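Peroxiredoxin 6 (Arenicola marina, PDB 2V2G) probably reduces hydrogen peroxide and organic hydroperoxides to water and alcohols, as a thiol-dependent peroxidase of the peroxiredoxin family. Local coordinates at residues Phe12-Ile18 against Pro97-Asp101; Leu49-Gln54 against Val84-Val90; Leu110-Asp114 against Leu125-Phe131. The protein carries 1 engineered substitution. All blocks are in the same frame, centred on the assembly; numbering follows the deposited sequence.

Contact 1: Phe12-Ile18 against Pro97-Asp101; sequences FEADSTI and PIIAD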
ATOM      1  N   PHE A  12       1.625  -7.906 -21.187  1.00 23.33           N
ATOM      2  CA  PHE A  12       3.019  -7.783 -21.566  1.00 23.85           C
ATOM      3  C   PHE A  12       3.659  -9.127 -21.893  1.00 24.04           C
ATOM      4  O   PHE A  12       3.190 -10.178 -21.398  1.00 24.51           O
ATOM      5  CB  PHE A  12       3.828  -7.011 -20.503  1.00 23.49           C
ATOM      6  CG  PHE A  12       3.904  -7.676 -19.166  1.00 21.15           C
ATOM      7  CD1 PHE A  12       4.815  -8.681 -18.925  1.00 23.47           C
ATOM      8  CD2 PHE A  12       3.056  -7.296 -18.127  1.00 24.61           C
ATOM      9  CE1 PHE A  12       4.919  -9.292 -17.684  1.00 25.67           C
ATOM     10  CE2 PHE A  12       3.139  -7.924 -16.873  1.00 26.34           C
ATOM     11  CZ  PHE A  12       4.068  -8.924 -16.647  1.00 25.71           C
ATOM     12  N   GLU A  13       4.716  -9.071 -22.718  1.00 25.52           N
ATOM     13  CA  GLU A  13       5.584 -10.202 -23.062  1.00 27.30           C
ATOM     14  C   GLU A  13       6.903  -9.935 -22.322  1.00 27.05           C
ATOM     15  O   GLU A  13       7.498  -8.861 -22.503  1.00 28.54           O
ATOM     16  CB  GLU A  13       5.792 -10.314 -24.593  1.00 28.17           C
ATOM     17  CG  GLU A  13       4.454 -10.377 -25.266  1.00 31.97           C
ATOM     18  CD  GLU A  13       4.466 -10.683 -26.745  1.00 34.96           C
ATOM     19  OE1 GLU A  13       5.424 -11.360 -27.228  1.00 42.47           O
ATOM     20  OE2 GLU A  13       3.471 -10.277 -27.424  1.00 41.75           O
ATOM     21  N   ALA A  14       7.349 -10.876 -21.493  1.00 26.14           N
ATOM     22  CA  ALA A  14       8.615 -10.723 -20.765  1.00 26.91           C
ATOM     23  C   ALA A  14       9.368 -12.062 -20.701  1.00 27.55           C
ATOM     24  O   ALA A  14       8.745 -13.115 -20.746  1.00 28.17           O
ATOM     25  CB  ALA A  14       8.350 -10.238 -19.364  1.00 26.41           C
ATOM     26  N   ASP A  15      10.694 -12.019 -20.578  1.00 27.71           N
ATOM     27  CA  ASP A  15      11.440 -13.207 -20.174  1.00 26.46           C
ATOM     28  C   ASP A  15      11.391 -13.366 -18.626  1.00 24.60           C
ATOM     29  O   ASP A  15      11.156 -12.427 -17.826  1.00 24.91           O
ATOM     30  CB  ASP A  15      12.905 -13.130 -20.565  1.00 27.69           C
ATOM     31  CG  ASP A  15      13.540 -14.530 -20.892  1.00 31.12           C
ATOM     32  OD1 ASP A  15      13.035 -15.658 -20.543  1.00 31.68           O
ATOM     33  OD2 ASP A  15      14.619 -14.499 -21.527  1.00 40.04           O
ATOM     34  N   SER A  16      11.605 -14.606 -18.224  1.00 23.82           N
ATOM     35  CA  SER A  16      11.468 -14.996 -16.843  1.00 24.09           C
ATOM     36  C   SER A  16      12.245 -16.266 -16.570  1.00 23.80           C
ATOM     37  O   SER A  16      12.729 -16.919 -17.494  1.00 23.39           O
ATOM     38  CB  SER A  16       9.985 -15.210 -16.501  1.00 24.06           C
ATOM     39  OG  SER A  16       9.519 -16.495 -16.879  1.00 27.10           O
ATOM     40  N   THR A  17      12.294 -16.627 -15.291  1.00 23.93           N
ATOM     41  CA  THR A  17      12.837 -17.925 -14.858  1.00 24.21           C
ATOM     42  C   THR A  17      12.101 -19.180 -15.355  1.00 23.72           C
ATOM     43  O   THR A  17      12.642 -20.292 -15.258  1.00 24.76           O
ATOM     44  CB  THR A  17      12.919 -17.970 -13.326  1.00 22.59           C
ATOM     45  OG1 THR A  17      11.619 -17.744 -12.792  1.00 25.14           O
ATOM     46  CG2 THR A  17      13.926 -16.964 -12.846  1.00 23.92           C
ATOM     47  N   ILE A  18      10.879 -18.992 -15.855  1.00 23.20           N
ATOM     48  CA  ILE A  18      10.127 -20.055 -16.510  1.00 24.97           C
ATOM     49  C   ILE A  18      10.057 -19.848 -18.018  1.00 26.49           C
ATOM     50  O   ILE A  18       9.304 -20.527 -18.688  1.00 27.89           O
ATOM     51  CB  ILE A  18       8.733 -20.260 -15.903  1.00 24.16           C
ATOM     52  CG1 ILE A  18       7.797 -19.104 -16.246  1.00 26.39           C
ATOM     53  CG2 ILE A  18       8.834 -20.484 -14.375  1.00 26.34           C
ATOM     54  CD1 ILE A  18       6.413 -19.281 -15.745  1.00 26.80           C
ATOM     55  N   PRO A  97       7.533 -17.627 -10.507  1.00 25.34           N
ATOM     56  CA  PRO A  97       8.549 -17.119 -11.474  1.00 24.72           C
ATOM     57  C   PRO A  97       9.074 -15.723 -11.106  1.00 24.38           C
ATOM     58  O   PRO A  97       8.399 -14.985 -10.341  1.00 23.42           O
ATOM     59  CB  PRO A  97       7.765 -17.011 -12.788  1.00 26.14           C
ATOM     60  CG  PRO A  97       6.360 -17.555 -12.521  1.00 28.11           C
ATOM     61  CD  PRO A  97       6.160 -17.524 -11.041  1.00 25.29           C
ATOM     62  N   ILE A  98      10.235 -15.360 -11.668  1.00 22.80           N
ATOM     63  CA  ILE A  98      10.772 -13.983 -11.535  1.00 23.72           C
ATOM     64  C   ILE A  98      10.995 -13.449 -12.945  1.00 23.98           C
ATOM     65  O   ILE A  98      11.701 -14.084 -13.743  1.00 24.09           O
ATOM     66  CB  ILE A  98      12.097 -13.926 -10.764  1.00 24.78           C
ATOM     67  CG1 ILE A  98      12.047 -14.785  -9.481  1.00 25.88           C
ATOM     68  CG2 ILE A  98      12.430 -12.456 -10.392  1.00 23.53           C
ATOM     69  CD1 ILE A  98      13.358 -14.730  -8.602  1.00 25.73           C
ATOM     70  N   ILE A  99      10.367 -12.336 -13.271  1.00 21.37           N
ATOM     71  CA  ILE A  99      10.457 -11.659 -14.561  1.00 23.11           C
ATOM     72  C   ILE A  99      11.747 -10.849 -14.641  1.00 23.71           C
ATOM     73  O   ILE A  99      12.135 -10.215 -13.617  1.00 23.80           O
ATOM     74  CB  ILE A  99       9.274 -10.727 -14.734  1.00 22.97           C
ATOM     75  CG1 ILE A  99       7.987 -11.522 -14.833  1.00 23.07           C
ATOM     76  CG2 ILE A  99       9.492  -9.767 -15.987  1.00 22.94           C
ATOM     77  CD1 ILE A  99       6.719 -10.613 -14.650  1.00 25.55           C
ATOM     78  N   ALA A 100      12.390 -10.858 -15.808  1.00 24.80           N
ATOM     79  CA  ALA A 100      13.617 -10.074 -16.073  1.00 24.44           C
ATOM     80  C   ALA A 100      13.280  -8.858 -16.915  1.00 26.74           C
ATOM     81  O   ALA A 100      13.161  -9.015 -18.108  1.00 29.70           O
ATOM     82  CB  ALA A 100      14.653 -10.920 -16.809  1.00 25.71           C
ATOM     83  N   ASP A 101      13.209  -7.668 -16.325  1.00 24.57           N
ATOM     84  CA  ASP A 101      12.811  -6.432 -17.041  1.00 24.53           C
ATOM     85  C   ASP A 101      14.046  -5.587 -17.416  1.00 23.64           C
ATOM     86  O   ASP A 101      14.211  -4.389 -17.047  1.00 23.58           O
ATOM     87  CB  ASP A 101      11.855  -5.637 -16.153  1.00 23.71           C
ATOM     88  CG  ASP A 101      11.303  -4.400 -16.843  1.00 27.22           C
ATOM     89  OD1 ASP A 101      10.969  -4.464 -18.086  1.00 26.46           O
ATOM     90  OD2 ASP A 101      11.171  -3.364 -16.140  1.00 27.69           O
TER
HETATM   91  O   HOH W   1      11.609  -9.136 -20.170  1.00 31.13           O

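Contact 2: Leu49-Gln54 against Val84-Val90; sequences LGRVIQ and VKCLSGV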
ATOM      1  N   LEU A  49      11.422 -11.929  -0.716  1.00 23.35           N
ATOM      2  CA  LEU A  49      11.120 -13.120  -1.545  1.00 23.04           C
ATOM      3  C   LEU A  49      11.145 -14.373  -0.679  1.00 22.68           C
ATOM      4  O   LEU A  49      10.374 -15.299  -0.901  1.00 25.15           O
ATOM      5  CB  LEU A  49      12.032 -13.201  -2.781  1.00 23.95           C
ATOM      6  CG  LEU A  49      11.529 -12.365  -3.961  1.00 22.82           C
ATOM      7  CD1 LEU A  49      11.522 -10.878  -3.735  1.00 26.71           C
ATOM      8  CD2 LEU A  49      12.349 -12.700  -5.224  1.00 25.07           C
ATOM      9  N   GLY A  50      11.974 -14.419   0.352  1.00 22.57           N
ATOM     10  CA  GLY A  50      11.961 -15.570   1.253  1.00 22.60           C
ATOM     11  C   GLY A  50      10.698 -15.674   2.072  1.00 21.32           C
ATOM     12  O   GLY A  50      10.149 -16.757   2.311  1.00 23.69           O
ATOM     13  N   ARG A  51      10.192 -14.526   2.529  1.00 22.04           N
ATOM     14  CA  ARG A  51       8.897 -14.460   3.168  1.00 22.00           C
ATOM     15  C   ARG A  51       7.768 -14.958   2.277  1.00 21.44           C
ATOM     16  O   ARG A  51       6.841 -15.616   2.761  1.00 22.40           O
ATOM     17  CB  ARG A  51       8.619 -13.055   3.709  1.00 22.10           C
ATOM     18  CG  ARG A  51       7.354 -12.949   4.494  1.00 21.44           C
ATOM     19  CD  ARG A  51       7.259 -13.941   5.650  1.00 23.39           C
ATOM     20  NE  ARG A  51       6.106 -13.727   6.536  1.00 23.81           N
ATOM     21  CZ  ARG A  51       5.578 -14.674   7.277  1.00 24.67           C
ATOM     22  NH1 ARG A  51       6.078 -15.883   7.236  1.00 23.98           N
ATOM     23  NH2 ARG A  51       4.524 -14.390   8.036  1.00 23.27           N
ATOM     24  N   VAL A  52       7.789 -14.553   1.004  1.00 22.02           N
ATOM     25  CA  VAL A  52       6.774 -15.022   0.069  1.00 23.03           C
ATOM     26  C   VAL A  52       6.814 -16.561  -0.073  1.00 23.06           C
ATOM     27  O   VAL A  52       5.751 -17.195  -0.031  1.00 23.11           O
ATOM     28  CB  VAL A  52       6.848 -14.274  -1.271  1.00 23.89           C
ATOM     29  CG1 VAL A  52       5.793 -14.815  -2.235  1.00 23.84           C
ATOM     30  CG2 VAL A  52       6.589 -12.778  -1.023  1.00 22.52           C
ATOM     31  N   ILE A  53       7.991 -17.154  -0.162  1.00 23.65           N
ATOM     32  CA  ILE A  53       8.102 -18.640  -0.122  1.00 22.65           C
ATOM     33  C   ILE A  53       7.423 -19.186   1.159  1.00 23.60           C
ATOM     34  O   ILE A  53       6.615 -20.120   1.090  1.00 21.85           O
ATOM     35  CB  ILE A  53       9.577 -19.175  -0.243  1.00 23.78           C
ATOM     36  CG1 ILE A  53      10.185 -18.675  -1.582  1.00 23.60           C
ATOM     37  CG2 ILE A  53       9.626 -20.752   0.037  1.00 22.33           C
ATOM     38  CD1 ILE A  53      11.587 -19.113  -1.762  1.00 22.55           C
ATOM     39  N   GLN A  54       7.722 -18.576   2.329  1.00 23.34           N
ATOM     40  CA  GLN A  54       7.113 -19.026   3.561  1.00 22.91           C
ATOM     41  C   GLN A  54       5.579 -18.995   3.527  1.00 22.29           C
ATOM     42  O   GLN A  54       4.942 -19.851   4.151  1.00 23.53           O
ATOM     43  CB  GLN A  54       7.617 -18.272   4.794  1.00 23.47           C
ATOM     44  CG  GLN A  54       9.084 -18.438   5.092  1.00 22.15           C
ATOM     45  CD  GLN A  54       9.564 -17.516   6.207  1.00 22.19           C
ATOM     46  OE1 GLN A  54       8.810 -16.666   6.715  1.00 22.55           O
ATOM     47  NE2 GLN A  54      10.829 -17.685   6.589  1.00 21.76           N
ATOM     48  N   VAL A  84      17.628 -17.022  -1.823  1.00 24.62           N
ATOM     49  CA  VAL A  84      16.259 -16.797  -1.337  1.00 24.40           C
ATOM     50  C   VAL A  84      15.694 -18.044  -0.624  1.00 24.91           C
ATOM     51  O   VAL A  84      15.125 -17.962   0.456  1.00 24.80           O
ATOM     52  CB  VAL A  84      15.307 -16.360  -2.486  1.00 24.14           C
ATOM     53  CG1 VAL A  84      13.888 -16.234  -1.995  1.00 25.92           C
ATOM     54  CG2 VAL A  84      15.740 -15.021  -3.064  1.00 23.39           C
ATOM     55  N   LYS A  85      15.840 -19.203  -1.255  1.00 24.87           N
ATOM     56  CA  LYS A  85      15.385 -20.453  -0.637  1.00 25.73           C
ATOM     57  C   LYS A  85      16.047 -20.632   0.722  1.00 26.57           C
ATOM     58  O   LYS A  85      15.393 -20.969   1.692  1.00 26.18           O
ATOM     59  CB  LYS A  85      15.750 -21.646  -1.533  1.00 26.35           C
ATOM     60  CG  LYS A  85      15.016 -21.710  -2.829  1.00 26.50           C
ATOM     61  CD  LYS A  85      15.559 -22.789  -3.696  1.00 26.97           C
ATOM     62  CE  LYS A  85      14.860 -22.794  -4.997  1.00 29.33           C
ATOM     63  NZ  LYS A  85      15.412 -23.823  -5.893  1.00 29.74           N
ATOM     64  N   CYS A  86      17.353 -20.396   0.785  1.00 27.61           N
ATOM     65  CA  CYS A  86      18.095 -20.567   2.025  1.00 28.04           C
ATOM     66  C   CYS A  86      17.486 -19.748   3.177  1.00 27.69           C
ATOM     67  O   CYS A  86      17.192 -20.265   4.253  1.00 26.72           O
ATOM     68  CB  CYS A  86      19.531 -20.126   1.772  1.00 28.68           C
ATOM     69  SG  CYS A  86      20.603 -20.312   3.179  1.00 34.83           S
ATOM     70  N   LEU A  87      17.319 -18.464   2.922  1.00 26.87           N
ATOM     71  CA  LEU A  87      16.834 -17.542   3.891  1.00 28.25           C
ATOM     72  C   LEU A  87      15.382 -17.882   4.273  1.00 27.41           C
ATOM     73  O   LEU A  87      14.945 -17.638   5.399  1.00 28.93           O
ATOM     74  CB  LEU A  87      16.962 -16.120   3.333  1.00 29.91           C
ATOM     75  CG  LEU A  87      17.493 -14.946   4.186  1.00 34.70           C
ATOM     76  CD1 LEU A  87      16.588 -13.791   4.049  1.00 36.39           C
ATOM     77  CD2 LEU A  87      17.714 -15.278   5.673  1.00 32.71           C
ATOM     78  N   SER A  88      14.615 -18.421   3.334  1.00 26.03           N
ATOM     79  CA  SER A  88      13.230 -18.789   3.597  1.00 24.77           C
ATOM     80  C   SER A  88      13.137 -19.930   4.603  1.00 23.27           C
ATOM     81  O   SER A  88      12.138 -20.013   5.324  1.00 23.19           O
ATOM     82  CB  SER A  88      12.469 -19.220   2.338  1.00 23.91           C
ATOM     83  OG  SER A  88      12.785 -20.553   1.970  1.00 23.28           O
ATOM     84  N   GLY A  89      14.144 -20.794   4.636  1.00 23.36           N
ATOM     85  CA  GLY A  89      14.137 -21.984   5.510  1.00 24.36           C
ATOM     86  C   GLY A  89      13.253 -23.090   4.936  1.00 24.70           C
ATOM     87  O   GLY A  89      13.099 -24.163   5.550  1.00 25.27           O
ATOM     88  N   VAL A  90      12.688 -22.850   3.753  1.00 24.65           N
ATOM     89  CA  VAL A  90      11.860 -23.824   3.058  1.00 26.21           C
ATOM     90  C   VAL A  90      12.670 -24.527   1.963  1.00 27.30           C
ATOM     91  O   VAL A  90      13.312 -23.900   1.142  1.00 27.59           O
ATOM     92  CB  VAL A  90      10.610 -23.199   2.424  1.00 26.95           C
ATOM     93  CG1 VAL A  90       9.780 -24.284   1.778  1.00 26.69           C
ATOM     94  CG2 VAL A  90       9.801 -22.429   3.462  1.00 24.85           C
TER

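Contact 3: Leu110-Asp114 against Leu125-Phe131; sequences LGMVD and LTCRAVF. With BEZ (benzoic acid), chain E.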
ATOM      1  N   LEU A 110       4.614   0.740 -15.545  1.00 25.43           N
ATOM      2  CA  LEU A 110       3.871   0.490 -14.312  1.00 25.42           C
ATOM      3  C   LEU A 110       4.126   1.569 -13.258  1.00 25.50           C
ATOM      4  O   LEU A 110       3.601   1.486 -12.109  1.00 26.88           O
ATOM      5  CB  LEU A 110       4.163  -0.945 -13.795  1.00 25.19           C
ATOM      6  CG  LEU A 110       3.842  -2.161 -14.683  1.00 27.23           C
ATOM      7  CD1 LEU A 110       3.999  -3.479 -13.948  1.00 29.52           C
ATOM      8  CD2 LEU A 110       2.421  -2.023 -15.211  1.00 32.93           C
ATOM      9  N   GLY A 111       4.906   2.593 -13.623  1.00 24.24           N
ATOM     10  CA  GLY A 111       5.123   3.688 -12.699  1.00 24.89           C
ATOM     11  C   GLY A 111       5.836   3.232 -11.433  1.00 24.91           C
ATOM     12  O   GLY A 111       5.621   3.820 -10.364  1.00 25.75           O
ATOM     13  N   MET A 112       6.767   2.273 -11.594  1.00 23.47           N
ATOM     14  CA  MET A 112       7.429   1.654 -10.451  1.00 24.00           C
ATOM     15  C   MET A 112       8.966   1.862 -10.360  1.00 23.82           C
ATOM     16  O   MET A 112       9.643   1.032  -9.735  1.00 24.56           O
ATOM     17  CB  MET A 112       7.061   0.220 -10.322  1.00 25.16           C
ATOM     18  CG  MET A 112       7.529  -0.601 -11.490  1.00 22.90           C
ATOM     19  SD  MET A 112       7.171  -2.360 -11.204  1.00 28.16           S
ATOM     20  CE  MET A 112       7.581  -2.965 -12.839  1.00 28.05           C
ATOM     21  N   VAL A 113       9.478   2.955 -10.919  1.00 23.63           N
ATOM     22  CA  VAL A 113      10.914   3.270 -10.834  1.00 23.29           C
ATOM     23  C   VAL A 113      11.241   3.778  -9.401  1.00 25.09           C
ATOM     24  O   VAL A 113      10.465   4.527  -8.785  1.00 25.13           O
ATOM     25  CB  VAL A 113      11.323   4.302 -11.878  1.00 24.27           C
ATOM     26  CG1 VAL A 113      12.773   4.711 -11.663  1.00 23.21           C
ATOM     27  CG2 VAL A 113      11.133   3.781 -13.326  1.00 23.82           C
ATOM     28  N   ASP A 114      12.296   3.246  -8.826  1.00 25.43           N
ATOM     29  CA  ASP A 114      12.707   3.688  -7.476  1.00 24.96           C
ATOM     30  C   ASP A 114      13.316   5.086  -7.594  1.00 26.13           C
ATOM     31  O   ASP A 114      14.085   5.395  -8.505  1.00 25.72           O
ATOM     32  CB  ASP A 114      13.720   2.728  -6.866  1.00 24.28           C
ATOM     33  CG  ASP A 114      13.882   2.934  -5.368  1.00 24.60           C
ATOM     34  OD1 ASP A 114      13.067   2.304  -4.648  1.00 27.36           O
ATOM     35  OD2 ASP A 114      14.796   3.733  -4.984  1.00 23.75           O
ATOM     36  N   LEU A 125      16.040   1.386 -11.657  1.00 22.92           N
ATOM     37  CA  LEU A 125      15.684   0.114 -11.071  1.00 22.72           C
ATOM     38  C   LEU A 125      14.277   0.265 -10.508  1.00 23.12           C
ATOM     39  O   LEU A 125      13.792   1.392 -10.280  1.00 23.34           O
ATOM     40  CB  LEU A 125      16.624  -0.262  -9.940  1.00 22.44           C
ATOM     41  CG  LEU A 125      18.067  -0.601 -10.304  1.00 23.21           C
ATOM     42  CD1 LEU A 125      18.907  -0.594  -8.993  1.00 25.62           C
ATOM     43  CD2 LEU A 125      18.088  -1.978 -11.096  1.00 24.53           C
ATOM     44  N   THR A 126      13.589  -0.841 -10.332  1.00 22.47           N
ATOM     45  CA  THR A 126      12.240  -0.754  -9.759  1.00 22.91           C
ATOM     46  C   THR A 126      12.292  -0.524  -8.251  1.00 23.13           C
ATOM     47  O   THR A 126      13.266  -0.839  -7.604  1.00 24.09           O
ATOM     48  CB  THR A 126      11.385  -2.004 -10.011  1.00 24.13           C
ATOM     49  OG1 THR A 126      12.000  -3.165  -9.433  1.00 26.96           O
ATOM     50  CG2 THR A 126      11.210  -2.294 -11.483  1.00 24.55           C
ATOM     51  N   CYS A 127      11.192  -0.001  -7.715  1.00 24.31           N
ATOM     52  CA  CYS A 127      10.968   0.027  -6.270  1.00 24.49           C
ATOM     53  C   CYS A 127      10.401  -1.325  -5.781  1.00 25.33           C
ATOM     54  O   CYS A 127      10.651  -2.360  -6.413  1.00 26.18           O
ATOM     55  CB  CYS A 127      10.075   1.228  -5.947  1.00 24.84           C
ATOM     56  SG  CYS A 127       8.362   1.084  -6.534  1.00 27.75           S
ATOM     57  N   ARG A 128       9.739  -1.329  -4.618  1.00 24.60           N
ATOM     58  CA  ARG A 128       9.111  -2.484  -4.053  1.00 24.08           C
ATOM     59  C   ARG A 128       7.605  -2.346  -4.248  1.00 25.04           C
ATOM     60  O   ARG A 128       6.849  -1.878  -3.371  1.00 24.24           O
ATOM     61  CB  ARG A 128       9.476  -2.577  -2.587  1.00 22.88           C
ATOM     62  CG  ARG A 128      10.928  -2.845  -2.303  1.00 22.79           C
ATOM     63  CD  ARG A 128      11.243  -3.066  -0.847  1.00 22.79           C
ATOM     64  NE  ARG A 128      12.684  -2.941  -0.663  1.00 25.49           N
ATOM     65  CZ  ARG A 128      13.617  -3.793  -1.075  1.00 25.05           C
ATOM     66  NH1 ARG A 128      13.287  -4.955  -1.582  1.00 23.94           N
ATOM     67  NH2 ARG A 128      14.887  -3.439  -1.032  1.00 25.25           N
ATOM     68  N   ALA A 129       7.155  -2.573  -5.474  1.00 25.19           N
ATOM     69  CA  ALA A 129       5.753  -2.376  -5.850  1.00 24.47           C
ATOM     70  C   ALA A 129       4.969  -3.679  -5.671  1.00 25.34           C
ATOM     71  O   ALA A 129       5.531  -4.742  -5.816  1.00 24.44           O
ATOM     72  CB  ALA A 129       5.663  -1.862  -7.334  1.00 25.79           C
ATOM     73  N   VAL A 130       3.677  -3.571  -5.450  1.00 24.04           N
ATOM     74  CA  VAL A 130       2.792  -4.742  -5.432  1.00 24.78           C
ATOM     75  C   VAL A 130       1.533  -4.370  -6.171  1.00 23.82           C
ATOM     76  O   VAL A 130       0.889  -3.318  -5.902  1.00 23.79           O
ATOM     77  CB  VAL A 130       2.434  -5.223  -4.063  1.00 26.52           C
ATOM     78  CG1 VAL A 130       1.526  -6.500  -4.115  1.00 27.71           C
ATOM     79  CG2 VAL A 130       3.667  -5.444  -3.182  1.00 27.39           C
ATOM     80  N   PHE A 131       1.162  -5.210  -7.118  1.00 22.73           N
ATOM     81  CA  PHE A 131      -0.034  -5.040  -7.870  1.00 23.06           C
ATOM     82  C   PHE A 131      -0.906  -6.295  -7.676  1.00 24.30           C
ATOM     83  O   PHE A 131      -0.462  -7.381  -7.949  1.00 24.57           O
ATOM     84  CB  PHE A 131       0.220  -4.850  -9.393  1.00 23.51           C
ATOM     85  CG  PHE A 131       1.114  -3.699  -9.714  1.00 23.64           C
ATOM     86  CD1 PHE A 131       0.605  -2.407  -9.804  1.00 26.02           C
ATOM     87  CD2 PHE A 131       2.503  -3.903  -9.834  1.00 26.44           C
ATOM     88  CE1 PHE A 131       1.442  -1.330 -10.083  1.00 25.58           C
ATOM     89  CE2 PHE A 131       3.328  -2.833 -10.110  1.00 25.25           C
ATOM     90  CZ  PHE A 131       2.790  -1.516 -10.152  1.00 24.77           C
TER
HETATM   91  C   BEZ E1222      17.957  -4.211  -0.232  1.00 26.04           C
HETATM   92  O1  BEZ E1222      18.550  -4.235   0.940  1.00 25.23           O
HETATM   93  O2  BEZ E1222      17.194  -5.109  -0.790  1.00 19.05           O
HETATM   94  C1  BEZ E1222      18.309  -2.962  -0.953  1.00 27.89           C
HETATM   95  C2  BEZ E1222      18.229  -2.922  -2.333  1.00 28.83           C
HETATM   96  C3  BEZ E1222      18.572  -1.769  -2.982  1.00 29.04           C
HETATM   97  C4  BEZ E1222      19.053  -0.680  -2.253  1.00 29.46           C
HETATM   98  C5  BEZ E1222      19.115  -0.696  -0.853  1.00 31.69           C
HETATM   99  C6  BEZ E1222      18.749  -1.863  -0.191  1.00 29.12           C
HETATM  100  O   HOH W   2      15.832   4.070 -10.236  1.00 17.76           O

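Contact 1: Phe12-Ile18 against Pro97-Asp101
The carbonyl oxygen of Asp15 is gripped twice by the 97-101 chain. Ala100 N donates to Asp15 O at 2.8 Å in a nearly straight bond, 173° at the hydrogen, although the donor stands well off the carbonyl plane; Ile99 CA adds a CA-H...O contact to the same Asp15 O at 3.4 Å. Ile98 O is used in a similar way, by Thr17 N at 3.0 Å and by the CA-H of Ser16. Thr17 also answers the other polar backbone atom of Ile98: Ile98 N donates to Thr17 OG1, again at 3.0 Å. With chi1 at 58°, the threonine oxygen sits between its own N and carbonyl carbon and faces Ile98 N, while the methyl CG2 lies against Ile98 O and CB. Beyond the Ala100 bond, water 1 takes over the link, accepting from Asp15 N and donating to Ala100 O.

This is an antiparallel pairing near one border of the thioredoxin-like mixed sheet: strand 13-16 lies between 98-100 and 21-22, the latter its partner in the N-terminal hairpin. Ser16 and Ile99 form a non-hydrogen-bonded pair with CA atoms 4.2 Å apart, and the two short strand segments run at 113° to each other, far from strictly antiparallel.

Ile99 divides its two branches. CG2 meets Ala14 CB at 3.6 Å, whereas CD1 reaches the rim of the Phe12 ring, 3.7 Å from CZ and close to the ring plane. The Phe12 ring also stacks with that of Phe23. At the far end the Ile18 side chain lies across that of Pro97, its CD1 3.7 Å from Pro97 CG, and Trp26 of helix 23-27 packs on both residues. Ser16 OG closes an ST turn by accepting from Ile18 N, and it is also hydrogen-bonded to Gly19 O.

Contact 2: Leu49-Gln54 against Val84-Val90
Ile53 spans from Val84 in the last turns of helix 74-88 to Val90 just beyond it. The Ile53 and Val90 side chains pass each other in opposite directions, with Ile53 CG2, anti to the backbone N, 3.6 Å from Val90 CB; the extended CG1 arm carries CD1 the other way, to 3.7 Å from Val84 CG1. Between the two branches lies Ser88, whose CB presses on Gly50 O at 3.4 Å. Gly50 has no side chain to keep the serine off, and Val84 CG1 settles over its backbone N and against Leu49 CB.

With chi1 at 79°, the Ser88 hydroxyl folds back over its own helix end. Ser88 OG donates to Lys85 O at 2.7 Å and accepts from Val90 N at 2.9 Å, the latter the bond of an ST turn; together the two fix the hydroxyl. Gly89, between them, has a positive phi.

Gln54 is stretched out beyond CG, bringing its flat amide to the end of the same helix. Gln54 NE2 donates to Ser88 O at 3.0 Å and 167°, with the acceptor nearly in the amide plane; Gln54 OE1 receives Arg51 NH1 at 2.9 Å. Held at both ends, the amide has little freedom to flip. Arg51 NE in turn makes a long, weak ion pair with Asp176 of the second subunit.

Helix 43-54 carries the engineered Ser45, the predicted peroxidatic position, in its first turn. The axes of the two short helical segments approach to 8.0 Å and cross at -61°, a close glycine-serine packing of the helices from two successive beta-alpha-beta crossovers in the thioredoxin fold.

Contact 3: Leu110-Asp114 against Leu125-Phe131
Val113 and Thr126 form an antiparallel non-hydrogen-bonded pair, bracketed by Cys127 N to Met112 O at 2.7 Å and Asp114 N to Leu125 O at 2.8 Å. Water 2 extends this short ladder by joining Leu125 N to Asp114 O, whereas Thr126 O, buried here, finds no partner in the model.

Met112 carries most of the side-chain packing. Its first torsion, 64°, swings CG between N and the carbonyl carbon, and the extended chain then runs alongside the methyl of Thr126. Met112 SD arrives at the edge of the Phe131 ring, 4.0 Å from CE2, a Met-aromatic contact, while Met112 CB rests on Ala129 CB at 3.9 Å. Leu110 meets the same ring obliquely, its CB 3.9 Å from Phe131 CZ.

Asp114 OD1 lies 3.4 Å from Cys127 CB and accepts from Ala147 N; OD2 accepts from Asp116 and Glu117 N. The Arg128 side chain leaves the strand away from 110-114, and its NH2 donates to benzoic acid O2 at 2.9 Å, the guanidinium turned edge-on to the carboxylate. Glu48 and the engineered Ser45 share Arg128 NH1.

Gly111 closes helix 105-109 with a Schellman motif, and the chain then pairs with the first residues of strand 124-133, itself set between strands 31-36 and 139-145; Leu5 of the second subunit packs on Cys127.

How the contacts relate
Along the chain, contact 2 is nested inside the loop that contact 1 closes, and contact 3 follows both. Contacts 1 and 3 reach the same mixed sheet near its two borders, through strands 98-100 and 124-133, with centres 15 Å apart; strands 64-70 and 31-36 run between. Contact 2, centred about 20 Å from contact 1 and 21 Å from contact 3, pairs the helices of the intervening crossovers and touches contact 1 where Leu49 CD2 meets Ile98 CD1. The side chain of the engineered Ser45 lies about 5 Å from that of Leu49, 8 Å from Thr126 and 9 Å from Ile98, so contacts 2 and 3 border the predicted peroxidatic site, contact 3 through Arg128.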